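Local coordinates for protein elongation factor G (Thermus thermophilus, PDB 2DY1) that binds GTP with a magnesium ion and probably acts as a GTPase elongation factor in protein synthesis on the ribosome, at residues P128-V133 with E266-A271; A144-L149 with Y248-A253; P155-D160 with L209-E214; G171-F176 with E199-F204. All blocks are in the same frame, centred on the assembly; numbering follows the deposited sequence.

Contact 1. Residues P128-V133 with E266-A271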
loop_
_atom_site.group_PDB
_atom_site.type_symbol
_atom_site.label_atom_id
_atom_site.label_comp_id
_atom_site.label_asym_id
_atom_site.label_seq_id
_atom_site.Cartn_x
_atom_site.Cartn_y
_atom_site.Cartn_z
ATOM N N PRO A 128 -3.890 16.793 11.174
ATOM C CA PRO A 128 -2.885 17.729 11.678
ATOM C C PRO A 128 -1.578 16.920 11.657
ATOM O O PRO A 128 -1.599 15.680 11.756
ATOM C CB PRO A 128 -3.317 17.973 13.114
ATOM C CG PRO A 128 -4.841 17.908 12.999
ATOM C CD PRO A 128 -5.033 16.698 12.112
ATOM N N ARG A 129 -0.450 17.608 11.535
ATOM C CA ARG A 129 0.848 16.949 11.506
ATOM C C ARG A 129 1.831 17.660 12.427
ATOM O O ARG A 129 1.810 18.890 12.556
ATOM C CB ARG A 129 1.430 16.949 10.087
ATOM C CG ARG A 129 0.948 15.807 9.180
ATOM C CD ARG A 129 0.675 16.348 7.785
ATOM N NE ARG A 129 -0.562 17.133 7.842
ATOM C CZ ARG A 129 -0.862 18.123 7.015
ATOM N NH1 ARG A 129 -0.015 18.469 6.048
ATOM N NH2 ARG A 129 -2.006 18.777 7.167
ATOM N N MET A 130 2.658 16.870 13.103
ATOM C CA MET A 130 3.719 17.373 13.982
ATOM C C MET A 130 4.940 16.573 13.530
ATOM O O MET A 130 4.792 15.449 13.075
ATOM C CB MET A 130 3.388 17.066 15.457
ATOM C CG MET A 130 4.535 17.100 16.440
ATOM S SD MET A 130 3.915 16.565 18.087
ATOM C CE MET A 130 2.911 17.988 18.436
ATOM N N VAL A 131 6.126 17.168 13.608
ATOM C CA VAL A 131 7.362 16.488 13.213
ATOM C C VAL A 131 8.192 16.234 14.447
ATOM O O VAL A 131 8.243 17.082 15.338
ATOM C CB VAL A 131 8.226 17.402 12.297
ATOM C CG1 VAL A 131 9.615 16.790 12.058
ATOM C CG2 VAL A 131 7.518 17.623 10.962
ATOM N N VAL A 132 8.835 15.069 14.522
ATOM C CA VAL A 132 9.767 14.813 15.619
ATOM C C VAL A 132 11.104 14.474 14.961
ATOM O O VAL A 132 11.197 13.574 14.130
ATOM C CB VAL A 132 9.293 13.683 16.614
ATOM C CG1 VAL A 132 8.993 12.384 15.902
ATOM C CG2 VAL A 132 10.363 13.484 17.694
ATOM N N VAL A 133 12.132 15.245 15.307
ATOM C CA VAL A 133 13.463 15.050 14.734
ATOM C C VAL A 133 14.277 14.140 15.622
ATOM O O VAL A 133 14.534 14.435 16.801
ATOM C CB VAL A 133 14.182 16.398 14.580
ATOM C CG1 VAL A 133 15.608 16.152 14.051
ATOM C CG2 VAL A 133 13.391 17.294 13.627
ATOM N N GLU A 266 4.039 15.265 26.281
ATOM C CA GLU A 266 3.305 16.427 26.774
ATOM C C GLU A 266 2.928 17.322 25.591
ATOM O O GLU A 266 1.816 17.865 25.532
ATOM C CB GLU A 266 4.159 17.188 27.794
ATOM C CG GLU A 266 4.424 16.368 29.064
ATOM C CD GLU A 266 5.385 17.041 30.038
ATOM O OE1 GLU A 266 6.388 17.626 29.581
ATOM O OE2 GLU A 266 5.147 16.972 31.265
ATOM N N LEU A 267 3.845 17.476 24.637
ATOM C CA LEU A 267 3.560 18.291 23.459
ATOM C C LEU A 267 2.448 17.667 22.608
ATOM O O LEU A 267 1.644 18.384 22.023
ATOM C CB LEU A 267 4.838 18.502 22.634
ATOM C CG LEU A 267 4.726 19.316 21.348
ATOM C CD1 LEU A 267 4.265 20.738 21.665
ATOM C CD2 LEU A 267 6.084 19.345 20.654
ATOM N N ILE A 268 2.403 16.335 22.524
ATOM C CA ILE A 268 1.338 15.673 21.775
ATOM C C ILE A 268 -0.008 16.065 22.390
ATOM O O ILE A 268 -0.955 16.422 21.668
ATOM C CB ILE A 268 1.529 14.142 21.823
ATOM C CG1 ILE A 268 2.632 13.753 20.835
ATOM C CG2 ILE A 268 0.221 13.421 21.497
ATOM C CD1 ILE A 268 3.184 12.317 21.023
ATOM N N LEU A 269 -0.094 16.007 23.717
ATOM C CA LEU A 269 -1.333 16.362 24.405
ATOM C C LEU A 269 -1.672 17.833 24.192
ATOM O O LEU A 269 -2.820 18.194 23.923
ATOM C CB LEU A 269 -1.210 16.051 25.906
ATOM C CG LEU A 269 -1.165 14.546 26.167
ATOM C CD1 LEU A 269 -0.534 14.290 27.531
ATOM C CD2 LEU A 269 -2.590 13.942 26.083
ATOM N N GLU A 270 -0.667 18.690 24.271
ATOM C CA GLU A 270 -0.911 20.115 24.108
ATOM C C GLU A 270 -1.263 20.574 22.696
ATOM O O GLU A 270 -2.116 21.446 22.504
ATOM C CB GLU A 270 0.323 20.885 24.586
ATOM C CG GLU A 270 0.295 22.367 24.264
ATOM C CD GLU A 270 1.595 23.059 24.640
ATOM O OE1 GLU A 270 2.625 22.357 24.779
ATOM O OE2 GLU A 270 1.590 24.301 24.781
ATOM N N ALA A 271 -0.616 19.980 21.701
ATOM C CA ALA A 271 -0.806 20.386 20.317
ATOM C C ALA A 271 -1.795 19.659 19.423
ATOM O O ALA A 271 -2.382 20.269 18.537
ATOM C CB ALA A 271 0.562 20.403 19.620
#
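M130, on strand 129-133, meets L267, I268 and A271 of helix E266-A271, and the contact across the two segments is entirely apolar. Its chain runs out extended from the backbone (chi1 161°) and then bends at the sulfur (chi3 -70°). This bend sets CE against two residues one helical turn apart: M130 CE lies 3.6 Å from A271 CB and 3.7 Å from L267 CG. Behind the methyl, M130 SD rests 4.1 Å from I268 CG1, the isoleucine chain crossing the methionine at about a right angle. One flexible side chain thus covers three helix residues, and all four are buried.

Backbone hydrogen bonds hold the two frames. On the helix, A271 N bonds to L267 O at 2.8 Å, fixing the spacing of the two residues CE rests on. The strand is bonded on one flank to A101 and V103 and on the other to P249 and A251.

Charged contacts involve R129, which reaches E123 in a salt bridge and W119 in a cation-pi contact. Strand and helix segments run nearly antiparallel (163°), their axes 10.6 Å apart, as in the layered alpha/beta fold of P-loop GTPase domains.

Contact 2. Residues A144-L149 with Y248-A253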
loop_
_atom_site.group_PDB
_atom_site.type_symbol
_atom_site.label_atom_id
_atom_site.label_comp_id
_atom_site.label_asym_id
_atom_site.label_seq_id
_atom_site.Cartn_x
_atom_site.Cartn_y
_atom_site.Cartn_z
ATOM N N ALA A 144 19.809 23.921 9.684
ATOM C CA ALA A 144 19.648 23.774 8.248
ATOM C C ALA A 144 18.431 22.872 8.008
ATOM O O ALA A 144 17.697 23.062 7.042
ATOM C CB ALA A 144 20.906 23.158 7.628
ATOM N N LEU A 145 18.228 21.890 8.888
ATOM C CA LEU A 145 17.082 20.991 8.755
ATOM C C LEU A 145 15.793 21.788 8.898
ATOM O O LEU A 145 14.874 21.596 8.117
ATOM C CB LEU A 145 17.141 19.880 9.808
ATOM C CG LEU A 145 15.901 18.975 9.828
ATOM C CD1 LEU A 145 15.727 18.258 8.495
ATOM C CD2 LEU A 145 16.047 17.964 10.950
ATOM N N LEU A 146 15.724 22.699 9.867
ATOM C CA LEU A 146 14.511 23.514 10.003
ATOM C C LEU A 146 14.239 24.296 8.708
ATOM O O LEU A 146 13.089 24.407 8.275
ATOM C CB LEU A 146 14.632 24.490 11.171
ATOM C CG LEU A 146 14.628 23.907 12.584
ATOM C CD1 LEU A 146 14.668 25.047 13.607
ATOM C CD2 LEU A 146 13.354 23.078 12.775
ATOM N N GLU A 147 15.287 24.849 8.090
ATOM C CA GLU A 147 15.082 25.587 6.842
ATOM C C GLU A 147 14.575 24.650 5.748
ATOM O O GLU A 147 13.700 25.005 4.955
ATOM C CB GLU A 147 16.381 26.253 6.382
ATOM C CG GLU A 147 16.900 27.304 7.344
ATOM C CD GLU A 147 18.062 28.095 6.768
ATOM O OE1 GLU A 147 18.752 28.793 7.545
ATOM O OE2 GLU A 147 18.279 28.030 5.537
ATOM N N ASP A 148 15.123 23.445 5.702
ATOM C CA ASP A 148 14.710 22.477 4.700
ATOM C C ASP A 148 13.264 22.052 4.938
ATOM O O ASP A 148 12.512 21.853 3.994
ATOM C CB ASP A 148 15.606 21.240 4.728
ATOM C CG ASP A 148 17.023 21.521 4.251
ATOM O OD1 ASP A 148 17.274 22.604 3.666
ATOM O OD2 ASP A 148 17.878 20.633 4.457
ATOM N N LEU A 149 12.892 21.894 6.206
ATOM C CA LEU A 149 11.521 21.509 6.535
ATOM C C LEU A 149 10.565 22.621 6.111
ATOM O O LEU A 149 9.493 22.353 5.579
ATOM C CB LEU A 149 11.376 21.249 8.028
ATOM C CG LEU A 149 12.062 19.977 8.521
ATOM C CD1 LEU A 149 11.982 19.907 10.036
ATOM C CD2 LEU A 149 11.391 18.757 7.889
ATOM N N TYR A 248 2.715 23.303 11.849
ATOM C CA TYR A 248 3.234 21.958 12.092
ATOM C C TYR A 248 4.343 22.063 13.141
ATOM O O TYR A 248 5.471 22.420 12.815
ATOM C CB TYR A 248 3.813 21.391 10.795
ATOM C CG TYR A 248 2.844 21.433 9.624
ATOM C CD1 TYR A 248 3.222 22.006 8.411
ATOM C CD2 TYR A 248 1.551 20.910 9.738
ATOM C CE1 TYR A 248 2.343 22.068 7.333
ATOM C CE2 TYR A 248 0.667 20.970 8.667
ATOM C CZ TYR A 248 1.074 21.554 7.469
ATOM O OH TYR A 248 0.188 21.620 6.412
ATOM N N PRO A 249 4.045 21.743 14.407
ATOM C CA PRO A 249 5.087 21.839 15.439
ATOM C C PRO A 249 6.249 20.905 15.135
ATOM O O PRO A 249 6.029 19.807 14.624
ATOM C CB PRO A 249 4.377 21.401 16.713
ATOM C CG PRO A 249 2.907 21.633 16.424
ATOM C CD PRO A 249 2.777 21.245 14.970
ATOM N N VAL A 250 7.470 21.350 15.448
ATOM C CA VAL A 250 8.656 20.523 15.246
ATOM C C VAL A 250 9.310 20.321 16.609
ATOM O O VAL A 250 9.744 21.276 17.269
ATOM C CB VAL A 250 9.677 21.203 14.301
ATOM C CG1 VAL A 250 10.900 20.290 14.095
ATOM C CG2 VAL A 250 9.033 21.510 12.967
ATOM N N ALA A 251 9.370 19.065 17.032
ATOM C CA ALA A 251 9.950 18.695 18.306
ATOM C C ALA A 251 11.239 17.913 18.064
ATOM O O ALA A 251 11.480 17.411 16.970
ATOM C CB ALA A 251 8.962 17.831 19.100
ATOM N N LEU A 252 12.053 17.844 19.104
ATOM C CA LEU A 252 13.311 17.120 19.047
ATOM C C LEU A 252 13.283 16.044 20.123
ATOM O O LEU A 252 13.075 16.350 21.304
ATOM C CB LEU A 252 14.449 18.123 19.315
ATOM C CG LEU A 252 15.932 17.793 19.279
ATOM C CD1 LEU A 252 16.345 17.166 17.953
ATOM C CD2 LEU A 252 16.676 19.120 19.497
ATOM N N ALA A 253 13.495 14.782 19.736
ATOM C CA ALA A 253 13.510 13.704 20.726
ATOM C C ALA A 253 14.223 12.496 20.141
ATOM O O ALA A 253 14.227 12.301 18.930
ATOM C CB ALA A 253 12.070 13.311 21.136
#
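V250 of strand 248-252 packs against L146 and L149 of helix A144-L149, and through this one valine the two segments touch. The tight point is V250 CG1, which is 3.9 Å from L146 CD2, the two side chains meeting at a slant. Here the backbones are spaced by 8.4 Å, from L146 CA to V250 CA. The same methyl has L149 CD1 at 4.2 Å, so it faces a pair of leucines three residues apart on the helix. With chi1 at -179°, V250 CG1 stands opposite the backbone N and projects toward the helix. L146 sets out less directly, and its far branch makes the approach. I156 and V133 also touch V250, from the strands on its two flanks, while P158 lies against L146.

The helix belongs to a beta-alpha-beta crossover: strand 129-134 leads into helix 142-153, which returns to strand 156-165 in the same direction. Strand 248-252 lies between these two in the sheet, so the connecting helix passes over it. Just past that strand, S254 and E256 bind GTP.

Beyond these three side chains the contact is loose, and only 92 Å² is buried in all. The far side of the helix faces solvent through E147 and D148, where D148 N is bonded to A144 O at 2.9 Å within the helix.

Contact 3. Residues P155-D160 with L209-E214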
loop_
_atom_site.group_PDB
_atom_site.type_symbol
_atom_site.label_atom_id
_atom_site.label_comp_id
_atom_site.label_asym_id
_atom_site.label_seq_id
_atom_site.Cartn_x
_atom_site.Cartn_y
_atom_site.Cartn_z
ATOM N N PRO A 155 4.451 25.782 6.744
ATOM C CA PRO A 155 4.333 26.408 8.054
ATOM C C PRO A 155 4.752 25.617 9.289
ATOM O O PRO A 155 3.953 25.374 10.185
ATOM C CB PRO A 155 2.872 26.861 8.088
ATOM C CG PRO A 155 2.188 25.794 7.309
ATOM C CD PRO A 155 3.121 25.506 6.164
ATOM N N ILE A 156 6.026 25.250 9.348
ATOM C CA ILE A 156 6.517 24.541 10.522
ATOM C C ILE A 156 6.638 25.521 11.683
ATOM O O ILE A 156 6.727 26.745 11.491
ATOM C CB ILE A 156 7.884 23.862 10.271
ATOM C CG1 ILE A 156 8.910 24.888 9.781
ATOM C CG2 ILE A 156 7.710 22.744 9.269
ATOM C CD1 ILE A 156 10.251 24.787 10.466
ATOM N N LEU A 157 6.639 24.989 12.897
ATOM C CA LEU A 157 6.716 25.822 14.083
ATOM C C LEU A 157 7.710 25.172 15.045
ATOM O O LEU A 157 7.383 24.211 15.732
ATOM C CB LEU A 157 5.336 25.910 14.736
ATOM C CG LEU A 157 5.187 26.945 15.850
ATOM C CD1 LEU A 157 5.013 28.329 15.234
ATOM C CD2 LEU A 157 3.993 26.613 16.701
ATOM N N PRO A 158 8.939 25.693 15.105
ATOM C CA PRO A 158 9.930 25.099 16.014
ATOM C C PRO A 158 9.560 25.244 17.482
ATOM O O PRO A 158 9.414 26.347 17.986
ATOM C CB PRO A 158 11.220 25.859 15.683
ATOM C CG PRO A 158 10.991 26.334 14.259
ATOM C CD PRO A 158 9.537 26.746 14.271
ATOM N N ILE A 159 9.399 24.127 18.173
ATOM C CA ILE A 159 9.090 24.143 19.592
ATOM C C ILE A 159 10.397 24.012 20.356
ATOM O O ILE A 159 10.604 24.653 21.387
ATOM C CB ILE A 159 8.180 22.943 19.989
ATOM C CG1 ILE A 159 6.856 23.018 19.223
ATOM C CG2 ILE A 159 7.983 22.895 21.500
ATOM C CD1 ILE A 159 6.117 24.331 19.386
ATOM N N ASP A 160 11.285 23.169 19.835
ATOM C CA ASP A 160 12.556 22.902 20.498
ATOM C C ASP A 160 13.737 23.262 19.625
ATOM O O ASP A 160 13.653 23.196 18.393
ATOM C CB ASP A 160 12.737 21.394 20.752
ATOM C CG ASP A 160 11.665 20.804 21.631
ATOM O OD1 ASP A 160 11.405 21.393 22.701
ATOM O OD2 ASP A 160 11.108 19.734 21.262
ATOM N N LEU A 209 5.846 33.176 18.217
ATOM C CA LEU A 209 4.749 34.017 18.683
ATOM C C LEU A 209 4.018 34.612 17.498
ATOM O O LEU A 209 2.789 34.525 17.411
ATOM C CB LEU A 209 5.279 35.145 19.578
ATOM C CG LEU A 209 5.741 34.737 20.978
ATOM C CD1 LEU A 209 6.308 35.949 21.709
ATOM C CD2 LEU A 209 4.569 34.150 21.753
ATOM N N GLU A 210 4.776 35.214 16.590
ATOM C CA GLU A 210 4.205 35.826 15.405
ATOM C C GLU A 210 3.449 34.822 14.532
ATOM O O GLU A 210 2.367 35.127 14.029
ATOM C CB GLU A 210 5.303 36.538 14.594
ATOM C CG GLU A 210 5.847 37.853 15.250
ATOM C CD GLU A 210 6.826 38.637 14.369
ATOM O OE1 GLU A 210 6.638 38.660 13.136
ATOM O OE2 GLU A 210 7.775 39.248 14.912
ATOM N N ALA A 211 3.986 33.611 14.365
ATOM C CA ALA A 211 3.293 32.616 13.539
ATOM C C ALA A 211 1.943 32.200 14.120
ATOM O O ALA A 211 0.982 31.962 13.378
ATOM C CB ALA A 211 4.182 31.373 13.339
ATOM N N ILE A 212 1.873 32.106 15.442
ATOM C CA ILE A 212 0.646 31.726 16.118
ATOM C C ILE A 212 -0.377 32.855 16.057
ATOM O O ILE A 212 -1.549 32.619 15.744
ATOM C CB ILE A 212 0.908 31.386 17.580
ATOM C CG1 ILE A 212 1.794 30.130 17.644
ATOM C CG2 ILE A 212 -0.428 31.165 18.322
ATOM C CD1 ILE A 212 2.298 29.792 19.018
ATOM N N VAL A 213 0.065 34.065 16.370
ATOM C CA VAL A 213 -0.818 35.230 16.350
ATOM C C VAL A 213 -1.520 35.382 15.005
ATOM O O VAL A 213 -2.732 35.623 14.952
ATOM C CB VAL A 213 -0.023 36.532 16.682
ATOM C CG1 VAL A 213 -0.851 37.774 16.338
ATOM C CG2 VAL A 213 0.316 36.546 18.158
ATOM N N GLU A 214 -0.764 35.221 13.924
ATOM C CA GLU A 214 -1.305 35.350 12.580
ATOM C C GLU A 214 -2.425 34.377 12.201
ATOM O O GLU A 214 -3.142 34.610 11.228
ATOM C CB GLU A 214 -0.178 35.255 11.566
ATOM C CG GLU A 214 0.707 36.487 11.576
ATOM C CD GLU A 214 1.961 36.314 10.752
ATOM O OE1 GLU A 214 2.733 37.289 10.634
ATOM O OE2 GLU A 214 2.176 35.200 10.227
#
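L157 meets A211 and I212 through aliphatic groups alone, and no flat group lies with a face or an edge in the contact between P155-D160 and L209-E214. F238 of helix 231-243 touches the L157 side chain from outside the two segments.

The leucine's fork does the work, with one methyl for each helix residue. L157 CD1 comes 3.7 Å from A211 CB, the short alanine side chain letting the strand residue close on the helix surface. The other branch, L157 CD2, is 4.3 Å from I212 CG1 and equally 4.3 Å from I212 CD1, a lighter touch along the isoleucine chain. L157 carries CG opposite its backbone N (chi1 -170°), which brings the fork toward the helix. I212, whose CB does not aim at the strand, reaches it with the outer part of its chain.

The contact lies in the inserted part of the G domain that corresponds to the G' subdomain of elongation factor G, where helix 198-213 packs on the sheet extension begun by strand 156-165. It lies away from the GTP site. Helix 231-243 packs close by: its L234 and A237 touch I212.

The nearest backbone approach, between L157 CA and A211 CA, is 7.6 Å. L157 is buried and A211 only partly so, while E210 and E214 are exposed. Within the helix V213 N bonds to L209 O at 3.0 Å.

Contact 4. Residues G171-F176 with E199-F204; sequences GLIDVF and ERVQRF
I173 near the end of strand 168-174 and V175 just beyond it pack on V201 and F204 of helix 198-213; both elements lie in the part of the GTPase domain that corresponds to the G' insertion of elongation factor G. I173 can be followed outward. Its CB points to the helix but remains 4.9 Å from V201 CG2, and the branches beyond make the contact. I173 CG2 lies 3.9 Å from V201 CG2 and 4.0 Å from V201 CG1, set between the two methyls of the valine. The longer branch runs through CG1 in an extended line (chi2 171°), and its tip CD1 ends 4.2 Å from V201 CG2. The two side chains cross at a slant, V201 presenting both methyls to the strand.

V175 lies beyond the strand end, where the chain comes nearest the helix: its CA is 6.2 Å from V201 CA. This valine meets mainly helix backbone. F204 starts toward it with CB, but the ring then turns off to lie against P158 and L161 of strand 156-165, with R200 CG in plane at its edge. R200 itself forms a salt bridge with E197 and a cation-pi contact with Y143. At the base of the F204 side chain, V175 CG1 sits 3.9 Å from F204 CB, and V175 CG1 is 3.6 Å from F204 C.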
loop_
_atom_site.group_PDB
_atom_site.type_symbol
_atom_site.label_atom_id
_atom_site.label_comp_id
_atom_site.label_asym_id
_atom_site.label_seq_id
_atom_site.Cartn_x
_atom_site.Cartn_y
_atom_site.Cartn_z
ATOM N N GLY A 171 20.450 17.903 25.221
ATOM C CA GLY A 171 19.129 18.284 25.670
ATOM C C GLY A 171 18.335 19.182 24.755
ATOM O O GLY A 171 18.576 19.263 23.549
ATOM N N LEU A 172 17.388 19.883 25.376
ATOM C CA LEU A 172 16.462 20.736 24.661
ATOM C C LEU A 172 16.365 22.137 25.211
ATOM O O LEU A 172 16.508 22.357 26.416
ATOM C CB LEU A 172 15.034 20.162 24.770
ATOM C CG LEU A 172 14.737 18.724 24.366
ATOM C CD1 LEU A 172 13.247 18.454 24.514
ATOM C CD2 LEU A 172 15.180 18.525 22.925
ATOM N N ILE A 173 16.128 23.071 24.304
ATOM C CA ILE A 173 15.856 24.456 24.667
ATOM C C ILE A 173 14.415 24.619 24.200
ATOM O O ILE A 173 14.113 24.509 22.998
ATOM C CB ILE A 173 16.748 25.461 23.911
ATOM C CG1 ILE A 173 18.204 25.287 24.330
ATOM C CG2 ILE A 173 16.299 26.907 24.234
ATOM C CD1 ILE A 173 19.172 26.093 23.487
ATOM N N ASP A 174 13.517 24.843 25.151
ATOM C CA ASP A 174 12.105 25.008 24.835
ATOM C C ASP A 174 11.960 26.484 24.480
ATOM O O ASP A 174 12.014 27.342 25.357
ATOM C CB ASP A 174 11.275 24.633 26.061
ATOM C CG ASP A 174 9.805 24.859 25.844
ATOM O OD1 ASP A 174 9.413 26.040 25.846
ATOM O OD2 ASP A 174 9.054 23.869 25.657
ATOM N N VAL A 175 11.819 26.762 23.183
ATOM C CA VAL A 175 11.772 28.137 22.670
ATOM C C VAL A 175 10.778 29.043 23.356
ATOM O O VAL A 175 11.115 30.157 23.770
ATOM C CB VAL A 175 11.471 28.146 21.149
ATOM C CG1 VAL A 175 11.417 29.560 20.629
ATOM C CG2 VAL A 175 12.530 27.357 20.408
ATOM N N PHE A 176 9.550 28.568 23.466
ATOM C CA PHE A 176 8.481 29.349 24.077
ATOM C C PHE A 176 8.777 29.873 25.484
ATOM O O PHE A 176 8.574 31.065 25.762
ATOM C CB PHE A 176 7.199 28.517 24.129
ATOM C CG PHE A 176 5.995 29.283 24.609
ATOM C CD1 PHE A 176 5.167 29.942 23.705
ATOM C CD2 PHE A 176 5.680 29.337 25.962
ATOM C CE1 PHE A 176 4.039 30.641 24.144
ATOM C CE2 PHE A 176 4.555 30.034 26.414
ATOM C CZ PHE A 176 3.734 30.685 25.503
ATOM N N GLU A 199 20.530 35.094 21.856
ATOM C CA GLU A 199 19.975 35.922 20.797
ATOM C C GLU A 199 19.218 35.080 19.766
ATOM O O GLU A 199 18.134 35.464 19.322
ATOM C CB GLU A 199 21.079 36.733 20.117
ATOM C CG GLU A 199 21.820 37.641 21.090
ATOM C CD GLU A 199 22.620 38.725 20.398
ATOM O OE1 GLU A 199 23.351 38.407 19.434
ATOM O OE2 GLU A 199 22.521 39.895 20.828
ATOM N N ARG A 200 19.766 33.923 19.405
ATOM C CA ARG A 200 19.094 33.077 18.419
ATOM C C ARG A 200 17.813 32.504 19.012
ATOM O O ARG A 200 16.788 32.433 18.333
ATOM C CB ARG A 200 20.009 31.935 17.949
ATOM C CG ARG A 200 19.348 31.063 16.865
ATOM C CD ARG A 200 20.351 30.210 16.083
ATOM N NE ARG A 200 21.155 29.368 16.966
ATOM C CZ ARG A 200 22.138 28.570 16.552
ATOM N NH1 ARG A 200 22.821 27.848 17.434
ATOM N NH2 ARG A 200 22.430 28.496 15.262
ATOM N N VAL A 201 17.867 32.088 20.274
ATOM C CA VAL A 201 16.682 31.541 20.925
ATOM C C VAL A 201 15.583 32.592 20.944
ATOM O O VAL A 201 14.414 32.290 20.681
ATOM C CB VAL A 201 16.983 31.103 22.357
ATOM C CG1 VAL A 201 15.696 30.736 23.071
ATOM C CG2 VAL A 201 17.920 29.913 22.335
ATOM N N GLN A 202 15.964 33.831 21.245
ATOM C CA GLN A 202 15.000 34.922 21.288
ATOM C C GLN A 202 14.361 35.151 19.919
ATOM O O GLN A 202 13.157 35.395 19.820
ATOM C CB GLN A 202 15.682 36.208 21.774
ATOM C CG GLN A 202 15.130 36.739 23.088
ATOM C CD GLN A 202 13.616 36.914 23.067
ATOM O OE1 GLN A 202 13.058 37.495 22.137
ATOM N NE2 GLN A 202 12.947 36.418 24.103
ATOM N N ARG A 203 15.167 35.072 18.862
ATOM C CA ARG A 203 14.678 35.257 17.498
ATOM C C ARG A 203 13.628 34.198 17.180
ATOM O O ARG A 203 12.562 34.498 16.628
ATOM C CB ARG A 203 15.838 35.134 16.517
ATOM C CG ARG A 203 15.523 35.477 15.082
ATOM C CD ARG A 203 16.642 34.961 14.182
ATOM N NE ARG A 203 17.970 35.210 14.747
ATOM C CZ ARG A 203 19.002 34.380 14.605
ATOM N NH1 ARG A 203 18.856 33.252 13.916
ATOM N NH2 ARG A 203 20.174 34.668 15.158
ATOM N N PHE A 204 13.932 32.949 17.513
ATOM C CA PHE A 204 12.975 31.881 17.254
ATOM C C PHE A 204 11.700 32.070 18.068
ATOM O O PHE A 204 10.603 31.761 17.591
ATOM C CB PHE A 204 13.603 30.516 17.569
ATOM C CG PHE A 204 14.347 29.917 16.412
ATOM C CD1 PHE A 204 13.668 29.228 15.402
ATOM C CD2 PHE A 204 15.723 30.075 16.297
ATOM C CE1 PHE A 204 14.353 28.716 14.314
ATOM C CE2 PHE A 204 16.404 29.567 15.210
ATOM C CZ PHE A 204 15.721 28.886 14.217
#

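How the contacts relate
From the N terminus the four first segments follow in order, and their partners return in reverse. Contact 4 therefore nests inside contact 3, that in contact 2 and that in contact 1; none cross. Contact 1 closes the widest loop, from strand 129-134 to helix 261-271, and contact 4 the shortest, from 171-176 to 199-204. All reach one mixed sheet. Contacts 1 and 2 join through its neighbouring strands, V131 N to P249 O at 2.8 Å, and contacts 2 and 3 likewise, Y248 O to L157 N at 2.8 Å. Contacts 3 and 4 share helix 198-213, which packs on strands 156-165 and 168-174 of the extended sheet.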